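Local coordinates for GTPase activator-like protein (Chaetomium thermophilum, PDB 5HIU) that probably acts, as the whole TSC2 protein, as a GTPase activator, this chain being its helical N-terminal part, at residues E123-H128 / A133-E138; L84-V89 / F115-V120. All coordinates share one frame; numbering follows the deposited sequence.

Interaction 1: residues E123-H128 / A133-E138; sequences EQLTNH and AGFYYE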
ATOM      1  N   GLU A 123      -0.592  21.522   0.170  1.00 55.91           N
ATOM      2  CA  GLU A 123      -1.902  21.034   0.521  1.00 56.89           C
ATOM      3  C   GLU A 123      -2.942  22.135   0.362  1.00 62.80           C
ATOM      4  O   GLU A 123      -3.994  21.895  -0.231  1.00 69.96           O
ATOM      5  CB  GLU A 123      -1.859  20.495   1.948  1.00 59.79           C
ATOM      6  CG  GLU A 123      -3.192  20.315   2.643  1.00 68.54           C
ATOM      7  CD  GLU A 123      -3.001  19.935   4.101  1.00 69.70           C
ATOM      8  OE1 GLU A 123      -2.452  18.845   4.330  1.00 60.19           O
ATOM      9  OE2 GLU A 123      -3.369  20.730   5.005  1.00 73.76           O
ATOM     10  N   GLN A 124      -2.641  23.337   0.868  1.00 58.37           N
ATOM     11  CA  GLN A 124      -3.562  24.463   0.773  1.00 54.72           C
ATOM     12  C   GLN A 124      -3.642  25.023  -0.614  1.00 56.99           C
ATOM     13  O   GLN A 124      -4.701  25.444  -1.029  1.00 61.97           O
ATOM     14  CB  GLN A 124      -3.168  25.580   1.720  1.00 57.66           C
ATOM     15  CG  GLN A 124      -3.293  25.197   3.181  1.00 60.07           C
ATOM     16  CD  GLN A 124      -4.698  24.741   3.568  1.00 63.84           C
ATOM     17  OE1 GLN A 124      -5.689  25.445   3.334  1.00 59.93           O
ATOM     18  NE2 GLN A 124      -4.784  23.554   4.174  1.00 68.12           N
ATOM     19  N   LEU A 125      -2.528  25.045  -1.334  1.00 61.16           N
ATOM     20  CA  LEU A 125      -2.526  25.521  -2.714  1.00 59.33           C
ATOM     21  C   LEU A 125      -3.457  24.665  -3.551  1.00 63.71           C
ATOM     22  O   LEU A 125      -4.239  25.176  -4.358  1.00 68.45           O
ATOM     23  CB  LEU A 125      -1.114  25.480  -3.310  1.00 57.72           C
ATOM     24  CG  LEU A 125      -0.948  26.045  -4.723  1.00 59.37           C
ATOM     25  CD1 LEU A 125      -1.289  27.523  -4.717  1.00 61.02           C
ATOM     26  CD2 LEU A 125       0.442  25.827  -5.318  1.00 57.63           C
ATOM     27  N   THR A 126      -3.376  23.358  -3.349  1.00 61.30           N
ATOM     28  CA  THR A 126      -4.147  22.410  -4.146  1.00 61.23           C
ATOM     29  C   THR A 126      -5.548  22.156  -3.585  1.00 66.33           C
ATOM     30  O   THR A 126      -6.366  21.528  -4.258  1.00 68.37           O
ATOM     31  CB  THR A 126      -3.422  21.059  -4.236  1.00 57.29           C
ATOM     32  OG1 THR A 126      -3.250  20.526  -2.913  1.00 58.25           O
ATOM     33  CG2 THR A 126      -2.063  21.217  -4.878  1.00 54.88           C
ATOM     34  N   ASN A 127      -5.820  22.630  -2.363  1.00 66.18           N
ATOM     35  CA  ASN A 127      -7.087  22.368  -1.689  1.00 61.78           C
ATOM     36  C   ASN A 127      -7.204  20.879  -1.388  1.00 59.00           C
ATOM     37  O   ASN A 127      -8.187  20.241  -1.714  1.00 66.69           O
ATOM     38  CB  ASN A 127      -8.259  22.834  -2.555  1.00 61.81           C
ATOM     39  CG  ASN A 127      -9.601  22.602  -1.901  1.00 65.02           C
ATOM     40  OD1 ASN A 127      -9.742  22.650  -0.686  1.00 65.97           O
ATOM     41  ND2 ASN A 127     -10.600  22.361  -2.713  1.00 72.66           N
ATOM     42  N   HIS A 128      -6.168  20.334  -0.775  1.00 60.49           N
ATOM     43  CA  HIS A 128      -6.094  18.906  -0.450  1.00 55.25           C
ATOM     44  C   HIS A 128      -6.120  18.038  -1.692  1.00 51.63           C
ATOM     45  O   HIS A 128      -6.756  17.012  -1.723  1.00 53.40           O
ATOM     46  CB  HIS A 128      -7.185  18.518   0.555  1.00 52.26           C
ATOM     47  CG  HIS A 128      -7.123  19.326   1.806  1.00 53.18           C
ATOM     48  ND1 HIS A 128      -6.214  19.064   2.806  1.00 54.76           N
ATOM     49  CD2 HIS A 128      -7.788  20.447   2.183  1.00 59.06           C
ATOM     50  CE1 HIS A 128      -6.346  19.964   3.763  1.00 55.71           C
ATOM     51  NE2 HIS A 128      -7.297  20.816   3.411  1.00 59.00           N
ATOM     52  N   ALA A 133      -3.955  23.052 -11.049  1.00 63.34           N
ATOM     53  CA  ALA A 133      -3.803  23.924 -12.186  1.00 70.40           C
ATOM     54  C   ALA A 133      -2.624  24.877 -11.960  1.00 71.73           C
ATOM     55  O   ALA A 133      -2.474  25.489 -10.863  1.00 65.60           O
ATOM     56  CB  ALA A 133      -5.078  24.707 -12.423  1.00 77.48           C
ATOM     57  N   GLY A 134      -1.783  24.963 -12.994  1.00 69.60           N
ATOM     58  CA  GLY A 134      -0.543  25.726 -12.938  1.00 72.83           C
ATOM     59  C   GLY A 134       0.697  24.863 -12.814  1.00 70.03           C
ATOM     60  O   GLY A 134       1.819  25.311 -13.109  1.00 75.61           O
ATOM     61  N   PHE A 135       0.499  23.649 -12.321  1.00 66.71           N
ATOM     62  CA  PHE A 135       1.575  22.687 -12.134  1.00 65.71           C
ATOM     63  C   PHE A 135       1.030  21.262 -12.337  1.00 66.61           C
ATOM     64  O   PHE A 135       1.553  20.299 -11.793  1.00 66.28           O
ATOM     65  CB  PHE A 135       2.238  22.887 -10.754  1.00 61.20           C
ATOM     66  CG  PHE A 135       1.257  23.122  -9.632  1.00 59.96           C
ATOM     67  CD1 PHE A 135       0.662  24.364  -9.452  1.00 62.77           C
ATOM     68  CD2 PHE A 135       0.926  22.104  -8.759  1.00 58.24           C
ATOM     69  CE1 PHE A 135      -0.255  24.584  -8.431  1.00 62.68           C
ATOM     70  CE2 PHE A 135       0.009  22.312  -7.735  1.00 58.79           C
ATOM     71  CZ  PHE A 135      -0.581  23.554  -7.567  1.00 60.75           C
ATOM     72  N   TYR A 136      -0.019  21.148 -13.152  1.00 69.82           N
ATOM     73  CA  TYR A 136      -0.513  19.870 -13.676  1.00 71.90           C
ATOM     74  C   TYR A 136       0.582  18.818 -13.822  1.00 71.66           C
ATOM     75  O   TYR A 136       0.494  17.717 -13.271  1.00 70.44           O
ATOM     76  CB  TYR A 136      -1.128  20.095 -15.054  1.00 75.28           C
ATOM     77  CG  TYR A 136      -2.406  20.892 -15.048  1.00 76.81           C
ATOM     78  CD1 TYR A 136      -3.582  20.333 -14.581  1.00 77.80           C
ATOM     79  CD2 TYR A 136      -2.448  22.191 -15.533  1.00 78.02           C
ATOM     80  CE1 TYR A 136      -4.767  21.044 -14.583  1.00 78.24           C
ATOM     81  CE2 TYR A 136      -3.627  22.909 -15.538  1.00 81.13           C
ATOM     82  CZ  TYR A 136      -4.781  22.319 -15.064  1.00 81.80           C
ATOM     83  OH  TYR A 136      -5.956  23.012 -15.053  1.00 92.77           O
ATOM     84  N   TYR A 137       1.632  19.185 -14.540  1.00 72.34           N
ATOM     85  CA  TYR A 137       2.634  18.230 -14.943  1.00 77.14           C
ATOM     86  C   TYR A 137       3.817  18.154 -14.011  1.00 73.18           C
ATOM     87  O   TYR A 137       4.651  17.274 -14.174  1.00 78.68           O
ATOM     88  CB  TYR A 137       3.048  18.512 -16.394  1.00 90.31           C
ATOM     89  CG  TYR A 137       1.981  17.969 -17.312  1.00 98.48           C
ATOM     90  CD1 TYR A 137       1.831  16.595 -17.461  1.00100.68           C
ATOM     91  CD2 TYR A 137       1.069  18.806 -17.948  1.00102.79           C
ATOM     92  CE1 TYR A 137       0.832  16.060 -18.243  1.00112.21           C
ATOM     93  CE2 TYR A 137       0.062  18.279 -18.737  1.00112.48           C
ATOM     94  CZ  TYR A 137      -0.050  16.895 -18.880  1.00118.40           C
ATOM     95  OH  TYR A 137      -1.025  16.306 -19.659  1.00131.24           O
ATOM     96  N   GLU A 138       3.871  19.041 -13.021  1.00 66.67           N
ATOM     97  CA  GLU A 138       4.959  19.035 -12.029  1.00 70.58           C
ATOM     98  C   GLU A 138       4.618  18.337 -10.711  1.00 63.42           C
ATOM     99  O   GLU A 138       5.508  17.967  -9.949  1.00 68.00           O
ATOM    100  CB  GLU A 138       5.406  20.480 -11.711  1.00 72.95           C
ATOM    101  CG  GLU A 138       6.055  21.227 -12.869  1.00 76.21           C
ATOM    102  CD  GLU A 138       5.126  22.230 -13.526  1.00 84.45           C
ATOM    103  OE1 GLU A 138       4.061  21.802 -14.015  1.00 89.21           O
ATOM    104  OE2 GLU A 138       5.476  23.447 -13.571  1.00 91.22           O
TER
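The backbones around Thr126 and Phe135 stay well apart, the closest CA pair being Thr126 CA and Ala133 CA at 8.2 Å, so side chains alone bridge the two segments. The site is the C-terminal end of helix 115-126 in an alpha-solenoid, closed by a Schellman motif. His128 N bonds back to Glu123 O at 2.7 Å, and Asn127 takes positive phi as the C-prime residue.

The loop that follows returns to this helix end through Phe135. Its first torsion (chi1 43°) sets the ring between the backbone N and the carbonyl carbon, and the ring reaches out to the helix. Leu125 meets it from the opposite direction. Leu125 CD2 lies 3.4 Å from both CZ and CE1 of Phe135. Thr126 runs across at about a right angle and takes part with its methyl, while its OG1 is engaged by Leu122 O and Gly129 N.

Helix 96-107 helps to hold both partners. Phe103 stacks on the Phe135 ring, and Arg99 bonds to Leu125 O and Ala133 O, tying helix end to loop. At the ring edge, Thr126 CG2 lies in the ring plane, 3.7 Å from Phe135 CE2.

Interaction 2: residues L84-V89 / F115-V120; sequences LLIECV and FCYQLV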
ATOM      1  N   LEU A  84       2.772  33.396   6.153  1.00 57.88           N
ATOM      2  CA  LEU A  84       2.122  34.424   5.388  1.00 59.83           C
ATOM      3  C   LEU A  84       1.796  33.866   4.015  1.00 60.99           C
ATOM      4  O   LEU A  84       0.738  34.174   3.463  1.00 60.87           O
ATOM      5  CB  LEU A  84       3.021  35.649   5.289  1.00 61.22           C
ATOM      6  CG  LEU A  84       2.684  36.688   4.221  1.00 65.79           C
ATOM      7  CD1 LEU A  84       1.406  37.426   4.586  1.00 67.37           C
ATOM      8  CD2 LEU A  84       3.849  37.650   4.069  1.00 67.88           C
ATOM      9  N   LEU A  85       2.713  33.061   3.467  1.00 62.03           N
ATOM     10  CA  LEU A  85       2.535  32.480   2.131  1.00 61.27           C
ATOM     11  C   LEU A  85       1.404  31.444   2.145  1.00 57.28           C
ATOM     12  O   LEU A  85       0.602  31.353   1.217  1.00 60.28           O
ATOM     13  CB  LEU A  85       3.842  31.857   1.627  1.00 58.31           C
ATOM     14  CG  LEU A  85       5.025  32.792   1.323  1.00 62.70           C
ATOM     15  CD1 LEU A  85       6.210  31.992   0.792  1.00 58.89           C
ATOM     16  CD2 LEU A  85       4.682  33.894   0.324  1.00 64.28           C
ATOM     17  N   ILE A  86       1.349  30.688   3.221  1.00 53.80           N
ATOM     18  CA  ILE A  86       0.321  29.689   3.427  1.00 56.63           C
ATOM     19  C   ILE A  86      -1.055  30.328   3.407  1.00 62.71           C
ATOM     20  O   ILE A  86      -1.985  29.805   2.778  1.00 66.34           O
ATOM     21  CB  ILE A  86       0.575  28.955   4.757  1.00 53.14           C
ATOM     22  CG1 ILE A  86       1.615  27.876   4.525  1.00 47.45           C
ATOM     23  CG2 ILE A  86      -0.690  28.332   5.311  1.00 55.23           C
ATOM     24  CD1 ILE A  86       2.337  27.472   5.766  1.00 48.05           C
ATOM     25  N   GLU A  87      -1.192  31.461   4.083  1.00 62.15           N
ATOM     26  CA  GLU A  87      -2.465  32.170   4.059  1.00 67.03           C
ATOM     27  C   GLU A  87      -2.748  32.714   2.678  1.00 68.02           C
ATOM     28  O   GLU A  87      -3.896  32.730   2.268  1.00 76.68           O
ATOM     29  CB  GLU A  87      -2.528  33.289   5.108  1.00 71.59           C
ATOM     30  CG  GLU A  87      -2.634  32.786   6.537  1.00 73.35           C
ATOM     31  CD  GLU A  87      -3.762  31.785   6.724  1.00 79.39           C
ATOM     32  OE1 GLU A  87      -4.934  32.211   6.701  1.00 90.61           O
ATOM     33  OE2 GLU A  87      -3.483  30.569   6.887  1.00 75.39           O
ATOM     34  N   CYS A  88      -1.711  33.141   1.957  1.00 66.13           N
ATOM     35  CA  CYS A  88      -1.889  33.696   0.616  1.00 67.03           C
ATOM     36  C   CYS A  88      -2.394  32.671  -0.407  1.00 66.50           C
ATOM     37  O   CYS A  88      -3.292  32.963  -1.185  1.00 67.24           O
ATOM     38  CB  CYS A  88      -0.599  34.356   0.122  1.00 68.81           C
ATOM     39  SG  CYS A  88      -0.180  35.867   1.027  1.00 72.59           S
ATOM     40  N   VAL A  89      -1.831  31.472  -0.417  1.00 63.96           N
ATOM     41  CA  VAL A  89      -2.234  30.498  -1.424  1.00 63.68           C
ATOM     42  C   VAL A  89      -3.710  30.144  -1.322  1.00 67.93           C
ATOM     43  O   VAL A  89      -4.292  29.744  -2.304  1.00 75.66           O
ATOM     44  CB  VAL A  89      -1.389  29.217  -1.398  1.00 63.24           C
ATOM     45  CG1 VAL A  89       0.034  29.524  -1.817  1.00 63.05           C
ATOM     46  CG2 VAL A  89      -1.414  28.547  -0.030  1.00 63.27           C
ATOM     47  N   PHE A 115      10.001  21.651   6.025  1.00 54.17           N
ATOM     48  CA  PHE A 115       9.175  20.772   5.215  1.00 55.72           C
ATOM     49  C   PHE A 115       7.683  20.799   5.619  1.00 49.40           C
ATOM     50  O   PHE A 115       6.804  20.702   4.768  1.00 51.76           O
ATOM     51  CB  PHE A 115       9.744  19.350   5.260  1.00 58.58           C
ATOM     52  CG  PHE A 115       9.060  18.385   4.333  1.00 62.90           C
ATOM     53  CD1 PHE A 115       9.229  18.481   2.963  1.00 64.30           C
ATOM     54  CD2 PHE A 115       8.255  17.374   4.836  1.00 68.96           C
ATOM     55  CE1 PHE A 115       8.617  17.586   2.110  1.00 67.57           C
ATOM     56  CE2 PHE A 115       7.648  16.473   3.990  1.00 69.22           C
ATOM     57  CZ  PHE A 115       7.820  16.583   2.621  1.00 68.44           C
ATOM     58  N   CYS A 116       7.395  20.928   6.904  1.00 48.60           N
ATOM     59  CA  CYS A 116       6.012  20.918   7.361  1.00 48.26           C
ATOM     60  C   CYS A 116       5.269  22.058   6.665  1.00 52.71           C
ATOM     61  O   CYS A 116       4.189  21.860   6.112  1.00 57.19           O
ATOM     62  CB  CYS A 116       5.916  20.994   8.888  1.00 47.13           C
ATOM     63  SG  CYS A 116       6.665  22.464   9.639  1.00 56.19           S
ATOM     64  N   TYR A 117       5.890  23.234   6.622  1.00 52.97           N
ATOM     65  CA  TYR A 117       5.311  24.378   5.949  1.00 50.02           C
ATOM     66  C   TYR A 117       5.084  24.161   4.443  1.00 51.48           C
ATOM     67  O   TYR A 117       4.034  24.545   3.901  1.00 51.07           O
ATOM     68  CB  TYR A 117       6.208  25.589   6.175  1.00 55.95           C
ATOM     69  CG  TYR A 117       6.152  26.148   7.587  1.00 58.43           C
ATOM     70  CD1 TYR A 117       4.990  26.735   8.070  1.00 55.62           C
ATOM     71  CD2 TYR A 117       7.262  26.118   8.422  1.00 61.38           C
ATOM     72  CE1 TYR A 117       4.922  27.250   9.340  1.00 56.37           C
ATOM     73  CE2 TYR A 117       7.205  26.653   9.710  1.00 63.27           C
ATOM     74  CZ  TYR A 117       6.030  27.221  10.155  1.00 59.51           C
ATOM     75  OH  TYR A 117       5.935  27.758  11.420  1.00 65.76           O
ATOM     76  N   GLN A 118       6.056  23.549   3.767  1.00 48.74           N
ATOM     77  CA  GLN A 118       5.917  23.263   2.339  1.00 50.83           C
ATOM     78  C   GLN A 118       4.718  22.360   2.054  1.00 52.14           C
ATOM     79  O   GLN A 118       3.910  22.654   1.177  1.00 56.65           O
ATOM     80  CB  GLN A 118       7.137  22.544   1.812  1.00 51.00           C
ATOM     81  CG  GLN A 118       8.431  23.254   2.026  1.00 54.16           C
ATOM     82  CD  GLN A 118       9.456  22.732   1.084  1.00 50.70           C
ATOM     83  OE1 GLN A 118      10.199  21.828   1.424  1.00 50.75           O
ATOM     84  NE2 GLN A 118       9.462  23.250  -0.125  1.00 53.03           N
ATOM     85  N   LEU A 119       4.681  21.241   2.778  1.00 49.85           N
ATOM     86  CA  LEU A 119       3.577  20.286   2.834  1.00 51.81           C
ATOM     87  C   LEU A 119       2.263  21.002   2.946  1.00 50.44           C
ATOM     88  O   LEU A 119       1.388  20.830   2.107  1.00 57.57           O
ATOM     89  CB  LEU A 119       3.705  19.487   4.128  1.00 62.55           C
ATOM     90  CG  LEU A 119       3.648  17.973   4.308  1.00 66.91           C
ATOM     91  CD1 LEU A 119       2.364  17.358   3.783  1.00 70.96           C
ATOM     92  CD2 LEU A 119       4.827  17.279   3.669  1.00 75.57           C
ATOM     93  N   VAL A 120       2.128  21.818   3.988  1.00 44.53           N
ATOM     94  CA  VAL A 120       0.873  22.520   4.240  1.00 50.77           C
ATOM     95  C   VAL A 120       0.590  23.519   3.096  1.00 55.93           C
ATOM     96  O   VAL A 120      -0.536  23.619   2.600  1.00 57.71           O
ATOM     97  CB  VAL A 120       0.892  23.235   5.607  1.00 50.69           C
ATOM     98  CG1 VAL A 120      -0.283  24.180   5.745  1.00 51.71           C
ATOM     99  CG2 VAL A 120       0.895  22.228   6.753  1.00 47.36           C
TER
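Ile86 reaches from helix 75-89 to helix 115-126 and packs against Tyr117 and Val120, which sit one turn apart on that helix. The two branches of Ile86 divide the work. The longer one ends in a methyl, Ile86 CD1, which lies 3.6 Å from Tyr117 CD1. This methyl comes to the edge of the tyrosine ring, near the ring plane, and not over a face. The ethyl arm is extended (chi2 157°), which also brings Ile86 CD1 within 3.9 Å of Tyr117 O. The shorter branch turns to the next turn of the helix. Here Ile86 CG2 meets Val120 CG1 at 4.2 Å, a looser touch of two methyl groups.

Both partners cross Ile86 at about a right angle. The backbones come nearest at Ile86 CA and Val120 CA, 7.2 Å apart. The side chains meet through apolar packing, with no hydrogen bond between the segments.

The Tyr117 ring meets the Trp82 ring with the two planes nearly parallel, and its OH makes a weak hydrogen bond to Glu83 OE2, so Tyr117 also touches helix 75-89 about one turn before Ile86. Away from this contact, Leu84 and Glu87 touch helix 36-52, while Leu119 and Val120 touch Gln186 of helix 179-198.

Helix 96-107 lies between the two helices in sequence, so this is packing of a helix against the next but one. In an alpha-solenoid of paired helices, each helix also packs on the next but one, which lies in the same layer. The contact between helices 75-89 and 115-126 is consistent with that arrangement.

Both interactions use helix 115-126, interaction 2 along its first turns and interaction 1 at its C-terminal end. Their centres are 13 Å apart. They meet directly: Leu125 CD1 packs on Val89 CB at 3.7 Å, and Gln124 also touches Val89. Interaction 1 is the more buried, with all three touching residues in the interior. In interaction 2 only Ile86 is buried, while Tyr117 and Val120 are partly exposed. Neither has a hydrogen bond across its segments. Interaction 1 is a local return of the chain, aromatic against aliphatic, beside the helix C-terminus, where Arg99 adds polar bonds. Interaction 2 joins two helices with one helix between them in the chain, mainly through one isoleucine.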